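Local coordinates for succinoglycan biosynthesis protein (Bacillus cereus ATCC 14579, PDB 2QGM) that is of unproven function but belongs to the erythromycin esterase family and is named for succinoglycan biosynthesis, so it is probably a hydrolytic enzyme, at residues Lys43-Gln48 with Lys384-Asp389; Asp185-Arg188 with Leu194-Glu197; Asp288-Ala293 with Thr301-His306; Asp365-Asp370 with Leu408-Gln413; Glu214-Thr219 with Thr268-Asn273. All coordinates share one frame; numbering follows the deposited sequence.

Contact 1 (Lys43-Gln48 with Lys384-Asp389); sequences KSIQSQ and KMFLLD
The ring of Phe-386 receives Ile-45 obliquely at CE2, where the methyl CG2 of the isoleucine stands 4.4 Å away, and it also meets the ring of His-435 on the next strand, the two planes at about 45°. The same Ile-45 methyl lies closer to Leu-388, with CG2 3.7 Å from CD2, and the two side chains cross at about a right angle. In Leu-388, CG lies anti to the backbone N (chi1 -172°), which swings both methyls toward the helix. A water links the two segments: it donates to Gln-48 O at 2.7 Å and accepts from Asp-389 N at 3.0 Å. The helical segment 43-48 runs at 97° to strand 385-389, their axes 9.0 Å apart at closest approach, and covers one face of the sheet near its 50-51 margin. Leu-387, between the two contact residues, packs on helix 65-71 instead. Trp-400 and Ala-397 of helix 395-402 enclose Ile-45 further. The chemistry is that of a small buried apolar patch, with a single water linking Gln-48 O to Asp-389 N.

Contact 2 (Asp185-Arg188 with Leu194-Glu197); sequences DYVR and LLAE
Arg-188 and Leu-195 bring their CA atoms to 5.6 Å, as helix 177-190 nears its end and helix 195-203 begins after a short connection. No hydrogen bond joins the two segments; Val-187 packs mainly on backbone, Arg-188 on a side chain. Val-187 points at the new helix start: its CG1 sits 3.5 Å from Leu-195 N and 3.8 Å from Leu-194 C, pressed against the peptide that links the two leucines. CG1 takes that place because it lies anti to the valine's own backbone N (chi1 175°). The same methyl also reaches Leu-194 CB at 4.1 Å.

Leu-195 turns back over the stem of Arg-188, its CD2 3.7 Å from Arg-188 CG, the two chains meeting at a slant. Beyond the touching methylenes the arginine bends (chi3 58°) and returns along its own helix, so that NH2 forms a salt bridge with Asp-185 OD1 at 2.6 Å; the hydrogen bond within it is weak, with an N-H...O angle of 129°. One face of the guanidinium, toward its rim, covers Asp-185 CA. Leu-237 backs Val-187, and Glu-197 packs on Arg-232 and Leu-236 of helix 220-236, which places this helix-loop-helix connection beside a third helix. The arginine is divided in its chemistry: its aliphatic stem supplies apolar surface to Leu-195, while its charge is turned to an aspartate one helical turn back. What joins the two helices here is therefore dispersion contact, and the ionic pair stays within the first helix.

Contact 3 (Asp288-Ala293 with Thr301-His306); sequences DHAMWA and TMVWAH
Ala-290, which meets Val-303 across this contact, lies in a helical turn closed by Trp-292 N donating to Asp-288 O at 2.8 Å. The motif is helix against sheet in an alpha/beta fold: helix 276-297 leads through a short loop into strand 301-304, an inner strand running parallel to its neighbours 76-79 and 108-111, and lies back against it. Ala-290 CB faces the strand and stands 4.0 Å from Val-303 CG2. Two residues earlier on the strand, Thr-301 sets its methyl CG2 4.1 Å from Ala-290 O; with chi1 at -55° that methyl is anti to the backbone N, and the hydroxyl OG1 is left to hydrogen bond with Gln-294 OE1 of the same helix. With only a methyl at Ala-290, the CA atoms of Ala-290 and Val-303 come to 7.0 Å from each other. Met-302, a selenomethionine, and Trp-304 alternate onto the other side of the sheet, where they touch helix 87-104, so this strand is sandwiched between helical layers. Around the helix, His-289 gives ND1 to Leu-170 O, and His-289 O lies in plane at the edge of the Trp-292 ring. Beyond the strand the chain reaches His-306, the N-cap of helix 307-310, whose side-chain ND1 hydrogen bonds with Ile-308 N.

Contact 4 (Asp365-Asp370 with Leu408-Gln413); sequences DTIPQD and LSIGGQ
Ile-367 and Ile-410 are the residues of closest backbone approach, with CA atoms 8.6 Å apart and no hydrogen bond between the segments. The motif is one two-stranded antiparallel unit packed on another: strand 363-366, paired with 346-350, runs out into the loop that carries Ile-367, while strand 404-408, paired with 421-425, gives way to the loop that carries Ile-410. The contact is carried by three aliphatic side chains, Ile-367, Leu-408 and Ile-410. Ile-367 offers its two branches to separate partners. The methyl CG2 goes to Leu-408, standing 3.8 Å from CD2, and the two side chains cross at about a right angle; CG1 goes to Ile-410, 4.3 Å from CD1. With chi1 at -63°, CG2 is anti to the backbone N and CG1 lies beside that N, which lets the two branches diverge to the two partners. In Leu-408, CG is itself anti to its backbone N (chi1 173°), and the side chain is directed at the other loop.

Phe-348 of strand 346-350 touches both Ile-367 and Ile-410 and so completes the apolar cluster, while Asn-375 of helix 374-380 lies against Leu-408. The polar backbone is served outside the pair: Pro-368 O hydrogen bonds with Tyr-421 OH, and Ile-410 pairs through its backbone with Asn-82. The contact is buried and wholly apolar, formed from side chains alone. At the strand end of the first segment, the carboxylate of Asp-365 folds back on the next peptide, where Thr-366 N makes a weak hydrogen bond to OD1 at 2.8 Å.

Contact 5 (Glu214-Thr219 with Thr268-Asn273); sequences EYMKLT and TMLLPN
From Thr-268 to Asn-273 the chain leaves helix 253-269, and Leu-270 is the residue that meets both Tyr-215 and Met-216. Thr-268 still belongs to the helix and turns away, its OG1 hydrogen-bonded to Glu-264 O. Met-269, a selenomethionine, faces His-282 and Tyr-285 of helix 276-297 and also touches Ile-212. Leu-270, the first residue to depart from helical geometry, then points toward the other segment. Its CD1 lies 3.6 Å from Tyr-215 CD1, and its CB is 3.8 Å from the same ring atom, so the two side chains meet at a slant. The other methyl, CD2, reaches CG of selenomethionine Met-216 at 4.2 Å. Leu-271 turns off toward Glu-224 and Lys-227 of helix 220-236, and Pro-272 likewise heads away.

The partner segment is shaped by a type I beta turn from Tyr-215 to Leu-218, closed by Leu-218 N to Tyr-215 O at 3.1 Å. This turn returns Leu-218 to its own tyrosine: CD1 rests 3.6 Å above the ring plane, over its centre. With CG anti to the backbone N (chi1 -170°), the Tyr-215 ring is carried toward helix 253-269, where Phe-266 meets it edge-to-face. Thr-219 then serves as N-cap of helix 220-236, its OG1 making a weak hydrogen bond with Leu-222 N. The turn 215-218 and the chain leaving helix 253-269, joined by a leucine lodged against an aromatic ring, are thus packed together in the all-helical part of the fold made by helices 212-215, 220-236, 253-269 and 276-297.

Overall arrangement
Contact 1 opens near the N terminus and closes last but one, joining the first helix to strand 385-389 near one margin of the main sheet; contacts 2, 5 and 3 are nested in its loop. Contact 2 closes a short helix connection, contact 5 then brings segment 214-219 to the exit of helix 253-269 in the same helical region, and contact 3 follows in series, setting helix 276-297 on inner strand 301-304 of the main sheet. Contact 4 starts inside the loop of contact 1 and ends beyond it, so the two cross, and it ties together the two two-stranded antiparallel sheets. Contacts 3 and 4 touch, His-306 NE2 lying 2.8 Å from Ile-410 O.

Contact 1 (Lys43-Gln48 with Lys384-Asp389)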
# COMPACT_ATOMS: atom_id res chain seq x y z
N LYS A 43 28.47 4.90 -12.69
CA LYS A 43 29.08 3.69 -13.22
C LYS A 43 28.95 2.54 -12.22
O LYS A 43 28.76 1.39 -12.61
CB LYS A 43 30.56 3.94 -13.53
CG LYS A 43 31.13 3.02 -14.59
CD LYS A 43 30.45 3.24 -15.93
CE LYS A 43 30.74 2.12 -16.92
NZ LYS A 43 32.19 1.98 -17.25
N SER A 44 29.06 2.86 -10.94
CA SER A 44 28.98 1.88 -9.87
C SER A 44 27.56 1.30 -9.75
O SER A 44 27.39 0.11 -9.52
CB SER A 44 29.40 2.52 -8.54
OG SER A 44 29.55 1.56 -7.50
N ILE A 45 26.56 2.16 -9.91
CA ILE A 45 25.17 1.74 -9.82
C ILE A 45 24.83 0.88 -11.04
O ILE A 45 24.24 -0.19 -10.92
CB ILE A 45 24.21 2.95 -9.79
CG1 ILE A 45 24.60 3.89 -8.63
CG2 ILE A 45 22.77 2.47 -9.62
CD1 ILE A 45 23.88 5.23 -8.65
N GLN A 46 25.21 1.37 -12.21
CA GLN A 46 24.98 0.66 -13.47
C GLN A 46 25.52 -0.77 -13.41
O GLN A 46 24.85 -1.71 -13.83
CB GLN A 46 25.66 1.42 -14.61
CG GLN A 46 25.64 0.72 -15.96
CD GLN A 46 26.65 1.33 -16.91
OE1 GLN A 46 26.92 2.53 -16.86
NE2 GLN A 46 27.22 0.51 -17.79
N SER A 47 26.73 -0.91 -12.89
CA SER A 47 27.38 -2.21 -12.80
C SER A 47 26.71 -3.16 -11.82
O SER A 47 26.79 -4.38 -11.96
CB SER A 47 28.85 -2.02 -12.39
OG SER A 47 29.49 -3.28 -12.22
N GLN A 48 26.03 -2.61 -10.83
CA GLN A 48 25.37 -3.43 -9.82
C GLN A 48 23.86 -3.55 -9.99
O GLN A 48 23.21 -4.27 -9.24
CB GLN A 48 25.73 -2.90 -8.44
CG GLN A 48 27.23 -2.98 -8.16
CD GLN A 48 27.63 -2.35 -6.84
OE1 GLN A 48 28.05 -1.18 -6.79
NE2 GLN A 48 27.51 -3.11 -5.77
N LYS A 384 16.84 2.12 -18.97
CA LYS A 384 15.57 2.82 -18.87
C LYS A 384 14.80 2.36 -17.63
O LYS A 384 14.07 3.14 -17.03
CB LYS A 384 14.73 2.60 -20.12
CG LYS A 384 15.21 3.38 -21.34
CD LYS A 384 14.57 2.83 -22.60
CE LYS A 384 14.84 3.73 -23.80
NZ LYS A 384 16.28 4.07 -23.91
N MSE A 385 14.97 1.09 -17.27
CA MSE A 385 14.31 0.53 -16.09
C MSE A 385 15.21 -0.52 -15.46
O MSE A 385 15.84 -1.30 -16.15
CB MSE A 385 13.00 -0.14 -16.47
CG MSE A 385 12.04 0.74 -17.21
SE MSE A 385 10.52 -0.29 -17.68
CE MSE A 385 11.22 -1.23 -19.20
N PHE A 386 15.25 -0.54 -14.13
CA PHE A 386 16.09 -1.51 -13.46
C PHE A 386 15.78 -1.69 -11.98
O PHE A 386 15.12 -0.85 -11.36
CB PHE A 386 17.57 -1.14 -13.62
CG PHE A 386 17.91 0.23 -13.11
CD1 PHE A 386 17.74 1.35 -13.92
CD2 PHE A 386 18.45 0.40 -11.83
CE1 PHE A 386 18.09 2.63 -13.48
CE2 PHE A 386 18.80 1.67 -11.37
CZ PHE A 386 18.62 2.79 -12.20
N LEU A 387 16.26 -2.80 -11.43
CA LEU A 387 16.10 -3.11 -10.02
C LEU A 387 17.45 -2.83 -9.40
O LEU A 387 18.48 -3.03 -10.04
CB LEU A 387 15.79 -4.59 -9.80
CG LEU A 387 14.50 -5.15 -10.37
CD1 LEU A 387 14.55 -6.67 -10.36
CD2 LEU A 387 13.34 -4.64 -9.56
N LEU A 388 17.44 -2.37 -8.16
CA LEU A 388 18.68 -2.10 -7.45
C LEU A 388 18.52 -2.56 -6.01
O LEU A 388 17.65 -2.07 -5.30
CB LEU A 388 19.01 -0.60 -7.50
CG LEU A 388 20.38 -0.23 -6.96
CD1 LEU A 388 21.42 -0.89 -7.85
CD2 LEU A 388 20.59 1.28 -6.91
N ASP A 389 19.34 -3.52 -5.58
CA ASP A 389 19.29 -4.02 -4.20
C ASP A 389 20.25 -3.14 -3.39
O ASP A 389 21.46 -3.35 -3.42
CB ASP A 389 19.74 -5.49 -4.13
CG ASP A 389 19.54 -6.11 -2.74
OD1 ASP A 389 19.46 -5.36 -1.74
OD2 ASP A 389 19.48 -7.35 -2.65
O HOH W 1 21.27 -4.81 -7.41

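Contact 2 (Asp185-Arg188 with Leu194-Glu197)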
# COMPACT_ATOMS: atom_id res chain seq x y z
N ASP A 185 -24.90 -9.11 9.50
CA ASP A 185 -25.39 -10.29 8.80
C ASP A 185 -24.89 -11.56 9.48
O ASP A 185 -25.65 -12.51 9.68
CB ASP A 185 -24.93 -10.29 7.34
CG ASP A 185 -25.64 -9.23 6.52
OD1 ASP A 185 -26.62 -8.65 7.03
OD2 ASP A 185 -25.22 -9.00 5.37
N TYR A 186 -23.61 -11.58 9.84
CA TYR A 186 -23.05 -12.74 10.50
C TYR A 186 -23.76 -13.02 11.83
O TYR A 186 -24.13 -14.15 12.11
CB TYR A 186 -21.56 -12.55 10.76
CG TYR A 186 -20.98 -13.61 11.67
CD1 TYR A 186 -20.73 -14.89 11.20
CD2 TYR A 186 -20.75 -13.34 13.02
CE1 TYR A 186 -20.26 -15.89 12.04
CE2 TYR A 186 -20.28 -14.33 13.88
CZ TYR A 186 -20.04 -15.60 13.38
OH TYR A 186 -19.58 -16.60 14.23
N VAL A 187 -23.94 -11.97 12.63
CA VAL A 187 -24.60 -12.09 13.92
C VAL A 187 -26.05 -12.57 13.78
O VAL A 187 -26.50 -13.43 14.54
CB VAL A 187 -24.60 -10.75 14.67
CG1 VAL A 187 -25.41 -10.86 15.97
CG2 VAL A 187 -23.17 -10.34 14.98
N ARG A 188 -26.77 -12.02 12.82
CA ARG A 188 -28.17 -12.39 12.60
C ARG A 188 -28.32 -13.87 12.25
O ARG A 188 -29.32 -14.51 12.61
CB ARG A 188 -28.78 -11.54 11.49
CG ARG A 188 -30.26 -11.78 11.25
CD ARG A 188 -30.84 -10.77 10.26
NE ARG A 188 -30.15 -10.82 8.98
CZ ARG A 188 -29.51 -9.79 8.42
NH1 ARG A 188 -29.47 -8.61 9.03
NH2 ARG A 188 -28.91 -9.95 7.25
N LEU A 194 -27.44 -11.98 20.08
CA LEU A 194 -26.70 -10.73 20.22
C LEU A 194 -27.11 -9.68 19.20
O LEU A 194 -26.69 -8.53 19.29
CB LEU A 194 -25.20 -10.99 20.09
CG LEU A 194 -24.62 -12.06 21.01
CD1 LEU A 194 -23.15 -12.25 20.68
CD2 LEU A 194 -24.79 -11.65 22.47
N LEU A 195 -27.94 -10.08 18.24
CA LEU A 195 -28.38 -9.16 17.19
C LEU A 195 -28.89 -7.83 17.72
O LEU A 195 -28.49 -6.77 17.25
CB LEU A 195 -29.46 -9.83 16.35
CG LEU A 195 -30.00 -9.06 15.14
CD1 LEU A 195 -28.86 -8.59 14.24
CD2 LEU A 195 -30.94 -9.97 14.38
N ALA A 196 -29.78 -7.89 18.70
CA ALA A 196 -30.34 -6.68 19.29
C ALA A 196 -29.25 -5.75 19.79
O ALA A 196 -29.23 -4.57 19.47
CB ALA A 196 -31.28 -7.04 20.44
N GLU A 197 -28.33 -6.31 20.58
CA GLU A 197 -27.24 -5.52 21.14
C GLU A 197 -26.29 -4.98 20.09
O GLU A 197 -25.87 -3.83 20.16
CB GLU A 197 -26.48 -6.36 22.17
CG GLU A 197 -25.26 -5.66 22.76
CD GLU A 197 -24.72 -6.38 23.98
OE1 GLU A 197 -24.92 -7.61 24.08
OE2 GLU A 197 -24.09 -5.72 24.83

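Contact 3 (Asp288-Ala293 with Thr301-His306)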
# COMPACT_ATOMS: atom_id res chain seq x y z
N ASP A 288 -1.14 -3.47 11.28
CA ASP A 288 -1.91 -4.52 11.93
C ASP A 288 -2.71 -5.31 10.90
O ASP A 288 -2.73 -6.53 10.92
CB ASP A 288 -2.88 -3.94 12.96
CG ASP A 288 -2.18 -3.38 14.19
OD1 ASP A 288 -1.00 -3.73 14.44
OD2 ASP A 288 -2.83 -2.59 14.91
N HIS A 289 -3.37 -4.59 10.00
CA HIS A 289 -4.17 -5.28 8.99
C HIS A 289 -3.32 -6.16 8.08
O HIS A 289 -3.72 -7.27 7.74
CB HIS A 289 -4.97 -4.27 8.17
CG HIS A 289 -6.21 -3.79 8.87
ND1 HIS A 289 -6.83 -2.60 8.56
CD2 HIS A 289 -6.94 -4.36 9.86
CE1 HIS A 289 -7.90 -2.46 9.33
NE2 HIS A 289 -7.99 -3.51 10.12
N ALA A 290 -2.14 -5.68 7.70
CA ALA A 290 -1.25 -6.46 6.84
C ALA A 290 -0.85 -7.77 7.54
O ALA A 290 -0.85 -8.84 6.92
CB ALA A 290 -0.03 -5.66 6.49
N MSE A 291 -0.49 -7.67 8.82
CA MSE A 291 -0.09 -8.83 9.59
C MSE A 291 -1.28 -9.72 9.90
O MSE A 291 -1.14 -10.94 10.01
CB MSE A 291 0.63 -8.39 10.87
CG MSE A 291 2.01 -7.83 10.53
SE MSE A 291 3.10 -7.25 12.01
CE MSE A 291 3.27 -8.94 12.94
N TRP A 292 -2.47 -9.13 10.04
CA TRP A 292 -3.65 -9.94 10.30
C TRP A 292 -3.88 -10.86 9.09
O TRP A 292 -4.24 -12.02 9.24
CB TRP A 292 -4.88 -9.06 10.51
CG TRP A 292 -6.16 -9.84 10.41
CD1 TRP A 292 -6.75 -10.58 11.40
CD2 TRP A 292 -6.97 -9.99 9.25
NE1 TRP A 292 -7.88 -11.19 10.91
CE2 TRP A 292 -8.04 -10.85 9.59
CE3 TRP A 292 -6.90 -9.49 7.94
CZ2 TRP A 292 -9.03 -11.22 8.67
CZ3 TRP A 292 -7.88 -9.86 7.02
CH2 TRP A 292 -8.93 -10.72 7.39
N ALA A 293 -3.65 -10.33 7.90
CA ALA A 293 -3.85 -11.10 6.69
C ALA A 293 -2.91 -12.30 6.63
O ALA A 293 -3.31 -13.41 6.28
CB ALA A 293 -3.65 -10.22 5.46
N THR A 301 2.54 -12.33 2.04
CA THR A 301 1.83 -11.06 1.89
C THR A 301 2.52 -9.92 1.18
O THR A 301 3.68 -9.60 1.43
CB THR A 301 1.41 -10.54 3.27
OG1 THR A 301 0.65 -11.55 3.93
CG2 THR A 301 0.56 -9.28 3.14
N MSE A 302 1.76 -9.29 0.29
CA MSE A 302 2.23 -8.15 -0.47
C MSE A 302 1.50 -6.91 0.04
O MSE A 302 0.29 -6.93 0.23
CB MSE A 302 1.92 -8.33 -1.95
CG MSE A 302 2.56 -9.54 -2.61
SE MSE A 302 1.74 -9.92 -4.35
CE MSE A 302 0.14 -10.75 -3.68
N VAL A 303 2.25 -5.83 0.28
CA VAL A 303 1.64 -4.59 0.74
C VAL A 303 1.84 -3.55 -0.37
O VAL A 303 2.95 -3.12 -0.67
CB VAL A 303 2.28 -4.09 2.05
CG1 VAL A 303 1.69 -2.72 2.44
CG2 VAL A 303 2.02 -5.11 3.15
N TRP A 304 0.73 -3.17 -1.00
CA TRP A 304 0.73 -2.19 -2.08
C TRP A 304 0.32 -0.85 -1.49
O TRP A 304 -0.79 -0.70 -0.98
CB TRP A 304 -0.27 -2.62 -3.16
CG TRP A 304 -0.47 -1.63 -4.28
CD1 TRP A 304 -0.88 -0.33 -4.18
CD2 TRP A 304 -0.34 -1.90 -5.68
NE1 TRP A 304 -1.02 0.22 -5.43
CE2 TRP A 304 -0.70 -0.72 -6.37
CE3 TRP A 304 0.04 -3.03 -6.43
CZ2 TRP A 304 -0.69 -0.64 -7.77
CZ3 TRP A 304 0.04 -2.94 -7.82
CH2 TRP A 304 -0.32 -1.75 -8.47
N ALA A 305 1.21 0.13 -1.56
CA ALA A 305 0.91 1.45 -1.00
C ALA A 305 1.91 2.44 -1.54
O ALA A 305 2.80 2.09 -2.30
CB ALA A 305 0.99 1.39 0.52
N HIS A 306 1.76 3.70 -1.15
CA HIS A 306 2.69 4.72 -1.58
C HIS A 306 4.04 4.46 -0.93
O HIS A 306 4.12 3.80 0.10
CB HIS A 306 2.19 6.10 -1.15
CG HIS A 306 2.92 7.23 -1.80
ND1 HIS A 306 4.21 7.59 -1.47
CD2 HIS A 306 2.55 8.07 -2.80
CE1 HIS A 306 4.60 8.59 -2.23
NE2 HIS A 306 3.61 8.90 -3.05

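Contact 4 (Asp365-Asp370 with Leu408-Gln413)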
# COMPACT_ATOMS: atom_id res chain seq x y z
N ASP A 365 0.20 17.04 -13.92
CA ASP A 365 1.29 17.96 -13.61
C ASP A 365 2.62 17.33 -14.02
O ASP A 365 2.66 16.17 -14.45
CB ASP A 365 1.29 18.31 -12.12
CG ASP A 365 2.23 19.44 -11.79
OD1 ASP A 365 2.52 20.26 -12.69
OD2 ASP A 365 2.68 19.53 -10.62
N THR A 366 3.70 18.09 -13.90
CA THR A 366 5.02 17.60 -14.30
C THR A 366 5.97 17.44 -13.13
O THR A 366 6.00 18.27 -12.21
CB THR A 366 5.65 18.55 -15.34
OG1 THR A 366 4.71 18.78 -16.40
CG2 THR A 366 6.92 17.95 -15.92
N ILE A 367 6.76 16.38 -13.16
CA ILE A 367 7.71 16.10 -12.10
C ILE A 367 8.82 17.15 -12.03
O ILE A 367 9.58 17.33 -12.99
CB ILE A 367 8.37 14.72 -12.31
CG1 ILE A 367 7.31 13.62 -12.22
CG2 ILE A 367 9.46 14.49 -11.27
CD1 ILE A 367 7.86 12.22 -12.46
N PRO A 368 8.92 17.86 -10.90
CA PRO A 368 9.95 18.88 -10.74
C PRO A 368 11.34 18.24 -10.76
O PRO A 368 11.53 17.14 -10.26
CB PRO A 368 9.64 19.49 -9.37
CG PRO A 368 8.18 19.28 -9.23
CD PRO A 368 7.98 17.88 -9.76
N GLN A 369 12.30 18.95 -11.35
CA GLN A 369 13.67 18.48 -11.46
C GLN A 369 14.54 18.95 -10.30
O GLN A 369 14.37 20.06 -9.78
CB GLN A 369 14.26 18.97 -12.78
CG GLN A 369 15.76 18.84 -12.91
CD GLN A 369 16.32 19.64 -14.08
OE1 GLN A 369 17.53 19.68 -14.31
NE2 GLN A 369 15.43 20.30 -14.83
N ASP A 370 15.47 18.09 -9.89
CA ASP A 370 16.43 18.37 -8.81
C ASP A 370 17.69 17.57 -9.13
O ASP A 370 17.73 16.36 -8.91
CB ASP A 370 15.88 17.95 -7.45
CG ASP A 370 16.75 18.45 -6.30
OD1 ASP A 370 17.99 18.36 -6.41
OD2 ASP A 370 16.19 18.92 -5.29
N LEU A 408 12.51 12.23 -4.26
CA LEU A 408 11.22 12.66 -4.77
C LEU A 408 10.09 11.88 -4.10
O LEU A 408 10.23 10.69 -3.86
CB LEU A 408 11.15 12.41 -6.27
CG LEU A 408 9.77 12.65 -6.89
CD1 LEU A 408 9.49 14.15 -6.88
CD2 LEU A 408 9.72 12.08 -8.31
N SER A 409 8.99 12.56 -3.82
CA SER A 409 7.83 11.93 -3.21
C SER A 409 6.62 12.82 -3.49
O SER A 409 6.53 13.94 -2.99
CB SER A 409 8.04 11.76 -1.71
OG SER A 409 7.11 10.83 -1.18
N ILE A 410 5.70 12.31 -4.30
CA ILE A 410 4.50 13.06 -4.68
C ILE A 410 3.23 12.32 -4.29
O ILE A 410 3.04 11.16 -4.65
CB ILE A 410 4.45 13.30 -6.21
CG1 ILE A 410 5.74 14.01 -6.66
CG2 ILE A 410 3.23 14.14 -6.56
CD1 ILE A 410 5.85 14.18 -8.17
N GLY A 411 2.37 13.00 -3.54
CA GLY A 411 1.12 12.40 -3.12
C GLY A 411 -0.00 12.61 -4.12
O GLY A 411 0.24 12.85 -5.30
N GLY A 412 -1.24 12.50 -3.64
CA GLY A 412 -2.38 12.68 -4.51
C GLY A 412 -2.67 14.15 -4.74
O GLY A 412 -3.49 14.50 -5.60
N GLN A 413 -2.00 15.01 -3.98
CA GLN A 413 -2.17 16.45 -4.10
C GLN A 413 -0.84 17.19 -3.89
O GLN A 413 0.09 16.66 -3.27
CB GLN A 413 -3.16 16.97 -3.05
CG GLN A 413 -4.59 16.48 -3.18
CD GLN A 413 -5.51 17.21 -2.22
OE1 GLN A 413 -5.56 18.44 -2.22
NE2 GLN A 413 -6.24 16.47 -1.39

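Contact 5 (Glu214-Thr219 with Thr268-Asn273)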
# COMPACT_ATOMS: atom_id res chain seq x y z
N GLU A 214 -16.21 14.01 8.36
CA GLU A 214 -17.49 14.08 9.05
C GLU A 214 -17.45 13.45 10.43
O GLU A 214 -18.17 13.88 11.33
CB GLU A 214 -18.61 13.43 8.21
CG GLU A 214 -18.47 11.94 7.98
CD GLU A 214 -19.63 11.39 7.16
OE1 GLU A 214 -20.78 11.40 7.64
OE2 GLU A 214 -19.38 10.93 6.02
N TYR A 215 -16.60 12.45 10.62
CA TYR A 215 -16.53 11.81 11.93
C TYR A 215 -15.85 12.75 12.93
O TYR A 215 -16.23 12.82 14.09
CB TYR A 215 -15.78 10.48 11.85
CG TYR A 215 -15.88 9.65 13.12
CD1 TYR A 215 -14.98 9.83 14.17
CD2 TYR A 215 -16.90 8.72 13.29
CE1 TYR A 215 -15.09 9.09 15.36
CE2 TYR A 215 -17.02 7.98 14.47
CZ TYR A 215 -16.12 8.17 15.50
OH TYR A 215 -16.24 7.45 16.67
N MSE A 216 -14.84 13.48 12.47
CA MSE A 216 -14.14 14.39 13.37
C MSE A 216 -14.98 15.59 13.80
O MSE A 216 -14.58 16.35 14.68
CB MSE A 216 -12.83 14.85 12.72
CG MSE A 216 -11.81 13.73 12.65
SE MSE A 216 -10.11 14.27 11.91
CE MSE A 216 -9.45 15.23 13.46
N LYS A 217 -16.16 15.76 13.20
CA LYS A 217 -17.06 16.86 13.54
C LYS A 217 -17.88 16.53 14.79
O LYS A 217 -18.57 17.38 15.35
CB LYS A 217 -18.00 17.17 12.37
CG LYS A 217 -17.27 17.71 11.14
CD LYS A 217 -18.15 17.80 9.90
CE LYS A 217 -19.28 18.80 10.04
NZ LYS A 217 -20.03 18.93 8.75
N LEU A 218 -17.79 15.27 15.22
CA LEU A 218 -18.51 14.82 16.40
C LEU A 218 -17.87 15.41 17.65
O LEU A 218 -16.68 15.71 17.66
CB LEU A 218 -18.46 13.29 16.51
CG LEU A 218 -19.24 12.49 15.47
CD1 LEU A 218 -18.81 11.02 15.51
CD2 LEU A 218 -20.72 12.63 15.73
N THR A 219 -18.67 15.58 18.70
CA THR A 219 -18.17 16.11 19.96
C THR A 219 -17.36 15.03 20.66
O THR A 219 -17.48 13.84 20.33
CB THR A 219 -19.33 16.49 20.88
OG1 THR A 219 -20.13 15.34 21.13
CG2 THR A 219 -20.18 17.58 20.25
N THR A 268 -11.13 4.38 17.36
CA THR A 268 -10.02 4.57 18.29
C THR A 268 -9.01 5.56 17.70
O THR A 268 -8.46 6.41 18.40
CB THR A 268 -9.30 3.24 18.58
OG1 THR A 268 -10.23 2.31 19.13
CG2 THR A 268 -8.15 3.46 19.57
N MSE A 269 -8.78 5.43 16.40
CA MSE A 269 -7.85 6.28 15.66
C MSE A 269 -8.29 7.75 15.67
O MSE A 269 -7.45 8.66 15.75
CB MSE A 269 -7.77 5.76 14.22
CG MSE A 269 -7.08 6.67 13.21
SE MSE A 269 -7.29 5.93 11.41
CE MSE A 269 -9.02 6.71 11.02
N LEU A 270 -9.59 7.98 15.60
CA LEU A 270 -10.13 9.33 15.56
C LEU A 270 -10.62 9.88 16.88
O LEU A 270 -11.33 10.88 16.92
CB LEU A 270 -11.25 9.41 14.52
CG LEU A 270 -10.82 9.09 13.08
CD1 LEU A 270 -12.04 9.16 12.16
CD2 LEU A 270 -9.74 10.06 12.62
N LEU A 271 -10.22 9.23 17.97
CA LEU A 271 -10.61 9.69 19.30
C LEU A 271 -9.81 10.95 19.65
O LEU A 271 -10.37 11.94 20.11
CB LEU A 271 -10.33 8.58 20.33
CG LEU A 271 -10.81 8.81 21.76
CD1 LEU A 271 -12.32 9.01 21.77
CD2 LEU A 271 -10.43 7.61 22.63
N PRO A 272 -8.48 10.93 19.42
CA PRO A 272 -7.68 12.12 19.74
C PRO A 272 -8.14 13.33 18.94
O PRO A 272 -8.92 13.20 17.99
CB PRO A 272 -6.26 11.69 19.36
CG PRO A 272 -6.27 10.22 19.58
CD PRO A 272 -7.61 9.82 18.98
N ASN A 273 -7.66 14.51 19.31
CA ASN A 273 -8.04 15.73 18.62
C ASN A 273 -6.83 16.42 17.99
O ASN A 273 -6.95 17.48 17.39
CB ASN A 273 -8.77 16.67 19.58
CG ASN A 273 -9.60 17.72 18.86
OD1 ASN A 273 -9.07 18.72 18.37
ND2 ASN A 273 -10.91 17.48 18.78